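Local coordinates for aminotransferase class-III (Sphaerobacter thermophilus DSM 20745, PDB 6K8H), which belongs to the class-III aminotransferases, a family within the fold-type I group of pyridoxal-phosphate-dependent enzymes, and is also called an omega-transaminase, at residues B[15-20]-B[42-47]; B[88-93]-B[321-326]; B[118-123]-B[295-300]; B[198-203]-B[235-240]. All blocks are in the same frame, centred on the assembly; numbering follows the deposited sequence.

Interaction 1. Residues B[15-20]-B[42-47]; sequences PGSAAA and APYPPY
Ala19 in the first turn of helix 18-29 comes closest to Pro46 of the irregular 42-47 segment, their CA atoms 5.4 Å apart. Ala19 CB points toward the 42-47 segment and touches both tyrosine rings, 3.9 Å from Tyr44 CE1 and 4.0 Å from Tyr47 CD1. Tyr44 CG lies between the backbone N and the carbonyl carbon (chi1 54°), and the ring beyond it meets the helix start. Ala20 CA stands over one face of this ring in a CH-pi contact, 4.1 Å from the Tyr44 centroid, and Ala20 CB reaches Tyr44 CZ at 3.7 Å. Ser17 is the N-cap of helix 18-29, as its OG accepts from Ala20 N at 2.9 Å. That same hydroxyl and Tyr44 OH both bond to Tyr12 O, so the capped helix start and the tyrosine share one carbonyl in the N-terminal arm, while Asp60 binds Ala18 N and Ala19 N. Pro45 O, buried 3.7 Å from Ala19 CB, has no hydrogen-bond partner in the model. Pro100 of the second subunit packs on Pro45 and Tyr47, and Met99 of that subunit on Pro46.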
loop_
_atom_site.group_PDB
_atom_site.type_symbol
_atom_site.label_atom_id
_atom_site.label_comp_id
_atom_site.label_asym_id
_atom_site.label_seq_id
_atom_site.Cartn_x
_atom_site.Cartn_y
_atom_site.Cartn_z
ATOM N N PRO B 15 19.697 -21.350 -21.480
ATOM C CA PRO B 15 18.403 -21.734 -22.066
ATOM C C PRO B 15 17.839 -22.968 -21.381
ATOM O O PRO B 15 18.576 -23.859 -20.958
ATOM C CB PRO B 15 18.733 -22.005 -23.540
ATOM C CG PRO B 15 20.234 -22.000 -23.643
ATOM C CD PRO B 15 20.746 -21.183 -22.501
ATOM N N GLY B 16 16.517 -22.981 -21.222
ATOM C CA GLY B 16 15.870 -24.089 -20.558
ATOM C C GLY B 16 16.079 -24.138 -19.063
ATOM O O GLY B 16 15.731 -25.141 -18.438
ATOM N N SER B 17 16.641 -23.091 -18.464
ATOM C CA SER B 17 16.697 -23.013 -17.012
ATOM C C SER B 17 15.276 -22.926 -16.435
ATOM O O SER B 17 14.288 -22.693 -17.147
ATOM C CB SER B 17 17.515 -21.806 -16.568
ATOM O OG SER B 17 16.779 -20.623 -16.811
ATOM N N ALA B 18 15.169 -23.151 -15.124
ATOM C CA ALA B 18 13.890 -22.932 -14.454
ATOM C C ALA B 18 13.431 -21.483 -14.598
ATOM O O ALA B 18 12.249 -21.218 -14.868
ATOM C CB ALA B 18 13.996 -23.321 -12.983
ATOM N N ALA B 19 14.358 -20.533 -14.424
ATOM C CA ALA B 19 14.015 -19.121 -14.565
ATOM C C ALA B 19 13.528 -18.796 -15.971
ATOM O O ALA B 19 12.636 -17.965 -16.142
ATOM C CB ALA B 19 15.212 -18.241 -14.200
ATOM N N ALA B 20 14.126 -19.403 -16.999
ATOM C CA ALA B 20 13.674 -19.117 -18.361
ATOM C C ALA B 20 12.242 -19.608 -18.585
ATOM O O ALA B 20 11.426 -18.906 -19.193
ATOM C CB ALA B 20 14.634 -19.745 -19.378
ATOM N N ALA B 42 17.693 -7.952 -17.336
ATOM C CA ALA B 42 17.610 -8.460 -18.699
ATOM C C ALA B 42 18.599 -9.603 -18.926
ATOM O O ALA B 42 19.685 -9.623 -18.335
ATOM C CB ALA B 42 17.895 -7.345 -19.700
ATOM N N PRO B 43 18.261 -10.571 -19.794
ATOM C CA PRO B 43 16.990 -10.721 -20.522
ATOM C C PRO B 43 15.809 -11.111 -19.625
ATOM O O PRO B 43 14.662 -10.814 -19.946
ATOM C CB PRO B 43 17.277 -11.849 -21.530
ATOM C CG PRO B 43 18.703 -12.172 -21.416
ATOM C CD PRO B 43 19.228 -11.627 -20.134
ATOM N N TYR B 44 16.088 -11.806 -18.527
ATOM C CA TYR B 44 15.068 -12.171 -17.554
ATOM C C TYR B 44 15.746 -12.348 -16.217
ATOM O O TYR B 44 16.943 -12.674 -16.170
ATOM C CB TYR B 44 14.321 -13.452 -17.946
ATOM C CG TYR B 44 15.208 -14.632 -18.219
ATOM C CD1 TYR B 44 15.653 -15.457 -17.185
ATOM C CD2 TYR B 44 15.591 -14.944 -19.518
ATOM C CE1 TYR B 44 16.461 -16.557 -17.452
ATOM C CE2 TYR B 44 16.404 -16.033 -19.786
ATOM C CZ TYR B 44 16.830 -16.837 -18.758
ATOM O OH TYR B 44 17.621 -17.928 -19.034
ATOM N N PRO B 45 15.044 -12.127 -15.111
ATOM C CA PRO B 45 15.686 -12.211 -13.803
ATOM C C PRO B 45 15.734 -13.647 -13.311
ATOM O O PRO B 45 15.014 -14.516 -13.825
ATOM C CB PRO B 45 14.781 -11.342 -12.917
ATOM C CG PRO B 45 13.420 -11.507 -13.529
ATOM C CD PRO B 45 13.635 -11.686 -15.012
ATOM N N PRO B 46 16.559 -13.941 -12.311
ATOM C CA PRO B 46 16.447 -15.237 -11.639
ATOM C C PRO B 46 15.202 -15.243 -10.759
ATOM O O PRO B 46 14.717 -14.195 -10.330
ATOM C CB PRO B 46 17.733 -15.298 -10.816
ATOM C CG PRO B 46 17.927 -13.843 -10.402
ATOM C CD PRO B 46 17.485 -13.037 -11.607
ATOM N N TYR B 47 14.695 -16.441 -10.463
ATOM C CA TYR B 47 13.499 -16.596 -9.636
ATOM C C TYR B 47 13.880 -17.205 -8.297
ATOM O O TYR B 47 14.626 -18.185 -8.249
ATOM C CB TYR B 47 12.445 -17.464 -10.342
ATOM C CG TYR B 47 11.641 -16.660 -11.342
ATOM C CD1 TYR B 47 12.219 -16.226 -12.531
ATOM C CD2 TYR B 47 10.331 -16.283 -11.069
ATOM C CE1 TYR B 47 11.505 -15.450 -13.442
ATOM C CE2 TYR B 47 9.611 -15.524 -11.970
ATOM C CZ TYR B 47 10.199 -15.109 -13.150
ATOM O OH TYR B 47 9.471 -14.338 -14.035
#

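Interaction 2. Residues B[88-93]-B[321-326]; sequences IRQLAD and NPVTMV
Gln90, whose side chain lies against Pro322 and Val326, has its backbone O bonded by Asp93 N at 2.7 Å. Gln90 CB points toward helix 322-334; CG is anti to the backbone N (chi1 -178°), and a bend at chi2 turns CD aside. The terminal amide is split between two neighbours one helical turn apart: NE2 sits 3.5 Å from Pro322 CB, whereas OE1 is 3.8 Å from Val326 CG2. The side chains of Gln90 and these two neighbours cross obliquely, with no hydrogen bond between the segments, and NE2 is satisfied instead by Gly94 O, just beyond Asp93. Next along helix 81-91, Leu91 CD2 lies a loose 4.4 Å from Val323 CG2. The facing helix starts at Asn321, its N-cap. OD1 of Asn321 accepts from Thr324 N at 2.9 Å, with an almost straight N-H...O of 176° although the donor stands 41° above the carboxamide plane; Asn321 ND2 gives a second bond to Thr324 OG1 at 3.0 Å and a third to Phe318 O. Helix 102-114 closes the contact through His103, which touches Gln90, Pro322 and Val326. Leu91 and Val323 also meet the second subunit, on its Ile88 and Phe288 respectively, so this pairing of helix 81-91 with an asparagine-capped helix start belongs to the dimer interface of the class-III aminotransferase fold.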
loop_
_atom_site.group_PDB
_atom_site.type_symbol
_atom_site.label_atom_id
_atom_site.label_comp_id
_atom_site.label_asym_id
_atom_site.label_seq_id
_atom_site.Cartn_x
_atom_site.Cartn_y
_atom_site.Cartn_z
ATOM N N ILE B 88 2.416 -17.827 13.254
ATOM C CA ILE B 88 1.608 -19.078 13.325
ATOM C C ILE B 88 0.660 -18.984 14.528
ATOM O O ILE B 88 -0.492 -19.378 14.385
ATOM C CB ILE B 88 2.525 -20.310 13.340
ATOM C CG1 ILE B 88 3.128 -20.548 11.953
ATOM C CG2 ILE B 88 1.783 -21.527 13.856
ATOM C CD1 ILE B 88 4.282 -21.509 11.937
ATOM N N ARG B 89 1.132 -18.459 15.658
ATOM C CA ARG B 89 0.245 -18.242 16.799
ATOM C C ARG B 89 -0.928 -17.348 16.414
ATOM O O ARG B 89 -2.081 -17.618 16.790
ATOM C CB ARG B 89 1.010 -17.614 17.971
ATOM C CG ARG B 89 1.697 -18.596 18.909
ATOM C CD ARG B 89 2.062 -17.923 20.232
ATOM N NE ARG B 89 3.116 -16.918 20.081
ATOM C CZ ARG B 89 4.415 -17.206 19.973
ATOM N NH1 ARG B 89 4.822 -18.471 19.998
ATOM N NH2 ARG B 89 5.315 -16.231 19.839
ATOM N N GLN B 90 -0.651 -16.276 15.659
ATOM C CA GLN B 90 -1.711 -15.329 15.306
ATOM C C GLN B 90 -2.706 -15.938 14.328
ATOM O O GLN B 90 -3.908 -15.650 14.399
ATOM C CB GLN B 90 -1.118 -14.051 14.710
ATOM C CG GLN B 90 -2.174 -13.000 14.375
ATOM C CD GLN B 90 -2.984 -12.600 15.588
ATOM O OE1 GLN B 90 -2.439 -12.413 16.677
ATOM N NE2 GLN B 90 -4.290 -12.461 15.409
ATOM N N LEU B 91 -2.222 -16.786 13.413
ATOM C CA LEU B 91 -3.085 -17.350 12.372
ATOM C C LEU B 91 -4.269 -18.080 12.978
ATOM O O LEU B 91 -5.380 -18.047 12.430
ATOM C CB LEU B 91 -2.306 -18.311 11.479
ATOM C CG LEU B 91 -1.214 -17.808 10.539
ATOM C CD1 LEU B 91 -0.635 -18.972 9.753
ATOM C CD2 LEU B 91 -1.763 -16.777 9.599
ATOM N N ALA B 92 -4.050 -18.735 14.118
ATOM C CA ALA B 92 -5.130 -19.421 14.813
ATOM C C ALA B 92 -6.216 -18.453 15.281
ATOM O O ALA B 92 -7.353 -18.880 15.511
ATOM C CB ALA B 92 -4.559 -20.197 15.997
ATOM N N ASP B 93 -5.891 -17.169 15.442
ATOM C CA ASP B 93 -6.844 -16.166 15.913
ATOM C C ASP B 93 -7.537 -15.405 14.788
ATOM O O ASP B 93 -8.546 -14.746 15.041
ATOM C CB ASP B 93 -6.145 -15.146 16.825
ATOM C CG ASP B 93 -5.879 -15.686 18.221
ATOM O OD1 ASP B 93 -6.363 -16.795 18.540
ATOM O OD2 ASP B 93 -5.184 -14.994 19.004
ATOM N N ASN B 321 -3.191 -4.754 10.386
ATOM C CA ASN B 321 -3.660 -6.125 10.486
ATOM C C ASN B 321 -2.778 -6.882 11.480
ATOM O O ASN B 321 -1.590 -6.577 11.629
ATOM C CB ASN B 321 -3.658 -6.802 9.120
ATOM C CG ASN B 321 -2.262 -7.140 8.641
ATOM O OD1 ASN B 321 -1.716 -8.188 8.989
ATOM N ND2 ASN B 321 -1.673 -6.252 7.844
ATOM N N PRO B 322 -3.349 -7.823 12.229
ATOM C CA PRO B 322 -2.580 -8.442 13.323
ATOM C C PRO B 322 -1.379 -9.251 12.859
ATOM O O PRO B 322 -0.410 -9.374 13.611
ATOM C CB PRO B 322 -3.620 -9.328 14.022
ATOM C CG PRO B 322 -4.934 -8.652 13.722
ATOM C CD PRO B 322 -4.787 -8.117 12.321
ATOM N N VAL B 323 -1.386 -9.811 11.656
ATOM C CA VAL B 323 -0.202 -10.545 11.231
ATOM C C VAL B 323 0.991 -9.602 11.117
ATOM O O VAL B 323 2.053 -9.852 11.697
ATOM C CB VAL B 323 -0.464 -11.305 9.924
ATOM C CG1 VAL B 323 0.831 -11.917 9.434
ATOM C CG2 VAL B 323 -1.504 -12.384 10.177
ATOM N N THR B 324 0.837 -8.510 10.363
ATOM C CA THR B 324 1.918 -7.533 10.249
ATOM C C THR B 324 2.305 -6.964 11.608
ATOM O O THR B 324 3.493 -6.773 11.890
ATOM C CB THR B 324 1.513 -6.403 9.307
ATOM O OG1 THR B 324 1.225 -6.937 8.012
ATOM C CG2 THR B 324 2.637 -5.337 9.197
ATOM N N MET B 325 1.321 -6.714 12.480
ATOM C CA MET B 325 1.634 -6.117 13.779
ATOM C C MET B 325 2.444 -7.070 14.647
ATOM O O MET B 325 3.410 -6.658 15.294
ATOM C CB MET B 325 0.346 -5.703 14.494
ATOM C CG MET B 325 -0.428 -4.605 13.771
ATOM S SD MET B 325 0.421 -3.009 13.659
ATOM C CE MET B 325 1.255 -3.151 12.067
ATOM N N VAL B 326 2.071 -8.355 14.655
ATOM C CA VAL B 326 2.773 -9.352 15.452
ATOM C C VAL B 326 4.167 -9.624 14.886
ATOM O O VAL B 326 5.154 -9.697 15.632
ATOM C CB VAL B 326 1.903 -10.617 15.541
ATOM C CG1 VAL B 326 2.717 -11.800 15.941
ATOM C CG2 VAL B 326 0.743 -10.380 16.542
#

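Interaction 3. Residues B[118-123]-B[295-300]; sequences LQQVRF and GSAEVM
Gln119 OE1 accepts from Ala297 N at 2.7 Å, in the plane of its amide and on a lone pair, and takes a further bond from a water at 2.6 Å that itself accepts from Glu298 N. Gly295 O is gripped twice, by Gln119 N at 2.9 Å from well above the carbonyl plane and by Gln120 N at 3.0 Å nearly along the C=O axis. Gly295 N returns a bond to Gln120 O at 2.9 Å, which completes an antiparallel hydrogen-bonded pair; with two residues facing one glycine this is a classic beta bulge, where strand 120-124, outermost in the large sheet within this chain, begins. A second water donates to Gln120 OE1 and to Ala297 O. Further out, Leu118 CD2 rests 3.6 Å from Gly295 N. Met300, bent at chi2 and chi3, slides past Gln120 and puts CE 3.9 Å from Val121 C and 4.0 Å from Arg122 CG. The guanidinium of Arg122 is engaged beyond the contact, with His314 and with Asn34 of the second subunit. In the first turn of helix 297-300, Ala297 N is satisfied by Gln119, Glu298 N by water and Val299 N by the N-cap Ser296 OG, so the side chain of Gln119, just ahead of the strand, supplements the cap, and the helix end would probably polarise the amide carbonyl of Gln119.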
loop_
_atom_site.group_PDB
_atom_site.type_symbol
_atom_site.label_atom_id
_atom_site.label_comp_id
_atom_site.label_asym_id
_atom_site.label_seq_id
_atom_site.Cartn_x
_atom_site.Cartn_y
_atom_site.Cartn_z
ATOM N N LEU B 118 8.737 10.317 17.768
ATOM C CA LEU B 118 7.462 9.619 17.607
ATOM C C LEU B 118 6.679 9.695 18.909
ATOM O O LEU B 118 6.968 8.975 19.872
ATOM C CB LEU B 118 7.679 8.171 17.185
ATOM C CG LEU B 118 8.396 7.943 15.856
ATOM C CD1 LEU B 118 8.498 6.454 15.549
ATOM C CD2 LEU B 118 7.690 8.693 14.744
ATOM N N GLN B 119 5.676 10.570 18.933
ATOM C CA GLN B 119 4.702 10.619 20.013
ATOM C C GLN B 119 3.470 9.787 19.687
ATOM O O GLN B 119 2.928 9.113 20.572
ATOM C CB GLN B 119 4.281 12.070 20.282
ATOM C CG GLN B 119 5.432 13.053 20.426
ATOM C CD GLN B 119 4.974 14.397 20.966
ATOM O OE1 GLN B 119 4.067 15.031 20.412
ATOM N NE2 GLN B 119 5.585 14.828 22.068
ATOM N N GLN B 120 3.020 9.824 18.428
ATOM C CA GLN B 120 1.936 8.967 17.964
ATOM C C GLN B 120 2.253 8.457 16.565
ATOM O O GLN B 120 2.992 9.096 15.812
ATOM C CB GLN B 120 0.585 9.703 17.935
ATOM C CG GLN B 120 0.101 10.183 19.310
ATOM C CD GLN B 120 -1.120 11.068 19.221
ATOM O OE1 GLN B 120 -1.365 11.708 18.201
ATOM N NE2 GLN B 120 -1.897 11.107 20.291
ATOM N N VAL B 121 1.684 7.294 16.222
ATOM C CA VAL B 121 1.876 6.687 14.910
ATOM C C VAL B 121 0.536 6.206 14.367
ATOM O O VAL B 121 -0.447 6.072 15.099
ATOM C CB VAL B 121 2.891 5.510 14.926
ATOM C CG1 VAL B 121 4.192 5.921 15.592
ATOM C CG2 VAL B 121 2.294 4.295 15.613
ATOM N N ARG B 122 0.516 5.980 13.049
ATOM C CA ARG B 122 -0.523 5.257 12.322
ATOM C C ARG B 122 0.156 4.317 11.332
ATOM O O ARG B 122 1.178 4.672 10.736
ATOM C CB ARG B 122 -1.460 6.205 11.557
ATOM C CG ARG B 122 -2.412 7.008 12.423
ATOM C CD ARG B 122 -3.265 7.934 11.582
ATOM N NE ARG B 122 -4.425 7.285 10.960
ATOM C CZ ARG B 122 -5.630 7.192 11.524
ATOM N NH1 ARG B 122 -5.838 7.687 12.731
ATOM N NH2 ARG B 122 -6.638 6.611 10.883
ATOM N N PHE B 123 -0.427 3.135 11.134
ATOM C CA PHE B 123 0.133 2.135 10.236
ATOM C C PHE B 123 -0.568 2.168 8.882
ATOM O O PHE B 123 -1.773 2.443 8.787
ATOM C CB PHE B 123 0.030 0.737 10.851
ATOM C CG PHE B 123 0.775 0.609 12.143
ATOM C CD1 PHE B 123 2.145 0.403 12.140
ATOM C CD2 PHE B 123 0.122 0.752 13.354
ATOM C CE1 PHE B 123 2.849 0.314 13.324
ATOM C CE2 PHE B 123 0.822 0.665 14.549
ATOM C CZ PHE B 123 2.186 0.452 14.533
ATOM N N GLY B 295 4.827 10.926 14.464
ATOM C CA GLY B 295 5.498 12.161 14.831
ATOM C C GLY B 295 4.849 12.811 16.035
ATOM O O GLY B 295 4.301 12.128 16.914
ATOM N N SER B 296 4.971 14.138 16.089
ATOM C CA SER B 296 4.374 14.903 17.173
ATOM C C SER B 296 2.865 14.695 17.206
ATOM O O SER B 296 2.210 14.583 16.156
ATOM C CB SER B 296 4.712 16.374 17.044
ATOM O OG SER B 296 4.112 16.949 15.892
ATOM N N ALA B 297 2.318 14.628 18.434
ATOM C CA ALA B 297 0.862 14.628 18.593
ATOM C C ALA B 297 0.233 15.859 17.956
ATOM O O ALA B 297 -0.874 15.782 17.405
ATOM C CB ALA B 297 0.503 14.547 20.068
ATOM N N GLU B 298 0.960 16.979 17.957
ATOM C CA GLU B 298 0.450 18.208 17.358
ATOM C C GLU B 298 0.101 18.010 15.884
ATOM O O GLU B 298 -1.000 18.361 15.442
ATOM C CB GLU B 298 1.471 19.335 17.538
ATOM C CG GLU B 298 1.249 20.565 16.672
ATOM C CD GLU B 298 0.102 21.467 17.145
ATOM O OE1 GLU B 298 -0.493 21.185 18.211
ATOM O OE2 GLU B 298 -0.205 22.461 16.440
ATOM N N VAL B 299 1.024 17.448 15.100
ATOM C CA VAL B 299 0.748 17.290 13.677
ATOM C C VAL B 299 -0.135 16.074 13.431
ATOM O O VAL B 299 -1.073 16.128 12.626
ATOM C CB VAL B 299 2.061 17.210 12.873
ATOM C CG1 VAL B 299 1.763 17.020 11.398
ATOM C CG2 VAL B 299 2.915 18.451 13.101
ATOM N N MET B 300 0.126 14.972 14.133
ATOM C CA MET B 300 -0.675 13.777 13.923
ATOM C C MET B 300 -2.141 13.984 14.287
ATOM O O MET B 300 -2.975 13.170 13.883
ATOM C CB MET B 300 -0.082 12.605 14.712
ATOM C CG MET B 300 1.300 12.169 14.226
ATOM S SD MET B 300 1.201 11.330 12.642
ATOM C CE MET B 300 0.302 9.866 13.163
HETATM O O HOH W 1 3.032 17.416 20.099
HETATM O O HOH W 2 -2.782 13.921 17.981
#

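Interaction 4. Residues B[198-203]-B[235-240]; sequences PFNDID and PAFLQR
Phe237 CG lies anti to its backbone N (chi1 163°), and the ring beyond it meets the turn at Asn200; Ile202 CG1, also anti (chi1 -171°), is placed against Arg240. Their backbones belong to the alpha/beta core of the large domain, where a type II turn, Pro198 to Asp201, leads from strand 194-197 into helix 202-211 and receives helix 235-248. Asn200 CA stands over the Phe237 ring in a CH-pi contact, 3.9 Å from the centroid, with Asn200 N over the same face, offset toward the rim. The ring's edge meets the face of Phe199, centroids 5.8 Å apart and planes at 56°, while Ile202 CA lies at the edge in plane and Ile202 CB approaches Phe237 CD1 at 3.8 Å. Asn200 OD1 is fixed by Glu234 N and its ND2 by Pro232 O, which ties the turn to the residues just before helix 235-248. Ile202 CD1 reaches Phe237 O at 3.6 Å. The Arg240 side chain, bent at chi3, crosses Ile202 obliquely, and NH2 is salt-bridged to Glu206; Ile202 CG1 comes within 3.3 Å of Arg240 NE, and Ile202 CG2 sits 3.7 Å from Arg240 CZ, over the centre of the guanidinium.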
loop_
_atom_site.group_PDB
_atom_site.type_symbol
_atom_site.label_atom_id
_atom_site.label_comp_id
_atom_site.label_asym_id
_atom_site.label_seq_id
_atom_site.Cartn_x
_atom_site.Cartn_y
_atom_site.Cartn_z
ATOM N N PRO B 198 18.448 20.844 -3.631
ATOM C CA PRO B 198 19.721 20.113 -3.773
ATOM C C PRO B 198 20.208 19.475 -2.474
ATOM O O PRO B 198 20.496 20.187 -1.499
ATOM C CB PRO B 198 20.692 21.200 -4.255
ATOM C CG PRO B 198 20.134 22.491 -3.683
ATOM C CD PRO B 198 18.632 22.303 -3.535
ATOM N N PHE B 199 20.324 18.139 -2.448
ATOM C CA PHE B 199 20.723 17.454 -1.218
ATOM C C PHE B 199 22.134 17.883 -0.813
ATOM O O PHE B 199 23.026 18.010 -1.654
ATOM C CB PHE B 199 20.639 15.932 -1.411
ATOM C CG PHE B 199 20.712 15.131 -0.126
ATOM C CD1 PHE B 199 19.589 14.967 0.680
ATOM C CD2 PHE B 199 21.903 14.539 0.272
ATOM C CE1 PHE B 199 19.641 14.214 1.851
ATOM C CE2 PHE B 199 21.959 13.795 1.449
ATOM C CZ PHE B 199 20.824 13.638 2.239
ATOM N N ASN B 200 22.316 18.164 0.483
ATOM C CA ASN B 200 23.625 18.534 1.052
ATOM C C ASN B 200 24.183 19.833 0.465
ATOM O O ASN B 200 25.400 20.048 0.432
ATOM C CB ASN B 200 24.656 17.409 0.890
ATOM C CG ASN B 200 24.779 16.556 2.131
ATOM O OD1 ASN B 200 24.579 17.035 3.246
ATOM N ND2 ASN B 200 25.106 15.279 1.946
ATOM N N ASP B 201 23.307 20.711 -0.011
ATOM C CA ASP B 201 23.690 22.034 -0.495
ATOM C C ASP B 201 22.770 22.999 0.254
ATOM O O ASP B 201 21.654 23.293 -0.192
ATOM C CB ASP B 201 23.556 22.094 -2.025
ATOM C CG ASP B 201 23.639 23.506 -2.590
ATOM O OD1 ASP B 201 23.786 24.485 -1.826
ATOM O OD2 ASP B 201 23.544 23.621 -3.831
ATOM N N ILE B 202 23.228 23.470 1.417
ATOM C CA ILE B 202 22.315 24.203 2.290
ATOM C C ILE B 202 21.983 25.570 1.702
ATOM O O ILE B 202 20.877 26.079 1.896
ATOM C CB ILE B 202 22.882 24.308 3.721
ATOM C CG1 ILE B 202 21.829 24.885 4.687
ATOM C CG2 ILE B 202 24.142 25.154 3.752
ATOM C CD1 ILE B 202 20.487 24.166 4.653
ATOM N N ASP B 203 22.907 26.177 0.957
ATOM C CA ASP B 203 22.645 27.499 0.387
ATOM C C ASP B 203 21.473 27.470 -0.593
ATOM O O ASP B 203 20.523 28.258 -0.471
ATOM C CB ASP B 203 23.908 28.027 -0.291
ATOM C CG ASP B 203 23.697 29.381 -0.929
ATOM O OD1 ASP B 203 23.555 30.373 -0.185
ATOM O OD2 ASP B 203 23.678 29.443 -2.182
ATOM N N PRO B 235 25.625 17.248 9.145
ATOM C CA PRO B 235 24.943 17.789 10.341
ATOM C C PRO B 235 24.568 19.259 10.238
ATOM O O PRO B 235 23.427 19.616 10.579
ATOM C CB PRO B 235 25.958 17.530 11.466
ATOM C CG PRO B 235 26.760 16.345 10.987
ATOM C CD PRO B 235 26.852 16.496 9.487
ATOM N N ALA B 236 25.469 20.120 9.750
ATOM C CA ALA B 236 25.138 21.540 9.622
ATOM C C ALA B 236 23.971 21.759 8.661
ATOM O O ALA B 236 23.075 22.573 8.931
ATOM C CB ALA B 236 26.365 22.325 9.153
ATOM N N PHE B 237 23.974 21.039 7.533
ATOM C CA PHE B 237 22.891 21.122 6.556
ATOM C C PHE B 237 21.552 20.757 7.188
ATOM O O PHE B 237 20.563 21.480 7.040
ATOM C CB PHE B 237 23.216 20.200 5.374
ATOM C CG PHE B 237 22.035 19.874 4.491
ATOM C CD1 PHE B 237 21.653 20.732 3.479
ATOM C CD2 PHE B 237 21.333 18.696 4.655
ATOM C CE1 PHE B 237 20.587 20.428 2.657
ATOM C CE2 PHE B 237 20.257 18.384 3.828
ATOM C CZ PHE B 237 19.886 19.258 2.834
ATOM N N LEU B 238 21.511 19.642 7.920
ATOM C CA LEU B 238 20.252 19.155 8.473
ATOM C C LEU B 238 19.770 20.048 9.615
ATOM O O LEU B 238 18.562 20.263 9.782
ATOM C CB LEU B 238 20.421 17.701 8.924
ATOM C CG LEU B 238 19.174 16.819 9.104
ATOM C CD1 LEU B 238 18.456 16.566 7.774
ATOM C CD2 LEU B 238 19.553 15.491 9.774
ATOM N N GLN B 239 20.702 20.596 10.400
ATOM C CA GLN B 239 20.320 21.512 11.473
ATOM C C GLN B 239 19.742 22.803 10.912
ATOM O O GLN B 239 18.727 23.307 11.410
ATOM C CB GLN B 239 21.526 21.810 12.374
ATOM C CG GLN B 239 22.018 20.610 13.206
ATOM C CD GLN B 239 23.470 20.756 13.671
ATOM O OE1 GLN B 239 23.997 21.872 13.777
ATOM N NE2 GLN B 239 24.125 19.622 13.945
ATOM N N ARG B 240 20.355 23.343 9.858
ATOM C CA ARG B 240 19.809 24.558 9.265
ATOM C C ARG B 240 18.479 24.299 8.566
ATOM O O ARG B 240 17.595 25.171 8.573
ATOM C CB ARG B 240 20.829 25.161 8.308
ATOM C CG ARG B 240 22.002 25.786 9.060
ATOM C CD ARG B 240 23.124 26.197 8.126
ATOM N NE ARG B 240 22.659 27.085 7.061
ATOM C CZ ARG B 240 23.467 27.790 6.278
ATOM N NH1 ARG B 240 24.785 27.719 6.448
ATOM N NH2 ARG B 240 22.960 28.558 5.324
#

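How the interactions relate
Interaction 1 closes first along the chain, before the others open; interaction 2 then encloses interaction 3, which in turn encloses interaction 4. Interactions 3 and 4 lie at the two outermost strands of the seven-stranded sheet within this chain, 120-124 and 194-197, with centres 25 Å apart. Interactions 2 and 3 touch directly, Met325 CE lying 3.7 Å from Phe123 CD1, so helix 322-334 packs on a side chain of strand 120-124. Interaction 1 is remote, its centre 35 Å from that of interaction 2 and 45 and 44 Å from those of interactions 3 and 4. Interactions 1, 2 and 3 all meet the second subunit, whereas interaction 4 is internal, joining the turn after strand 194-197 to helix 235-248.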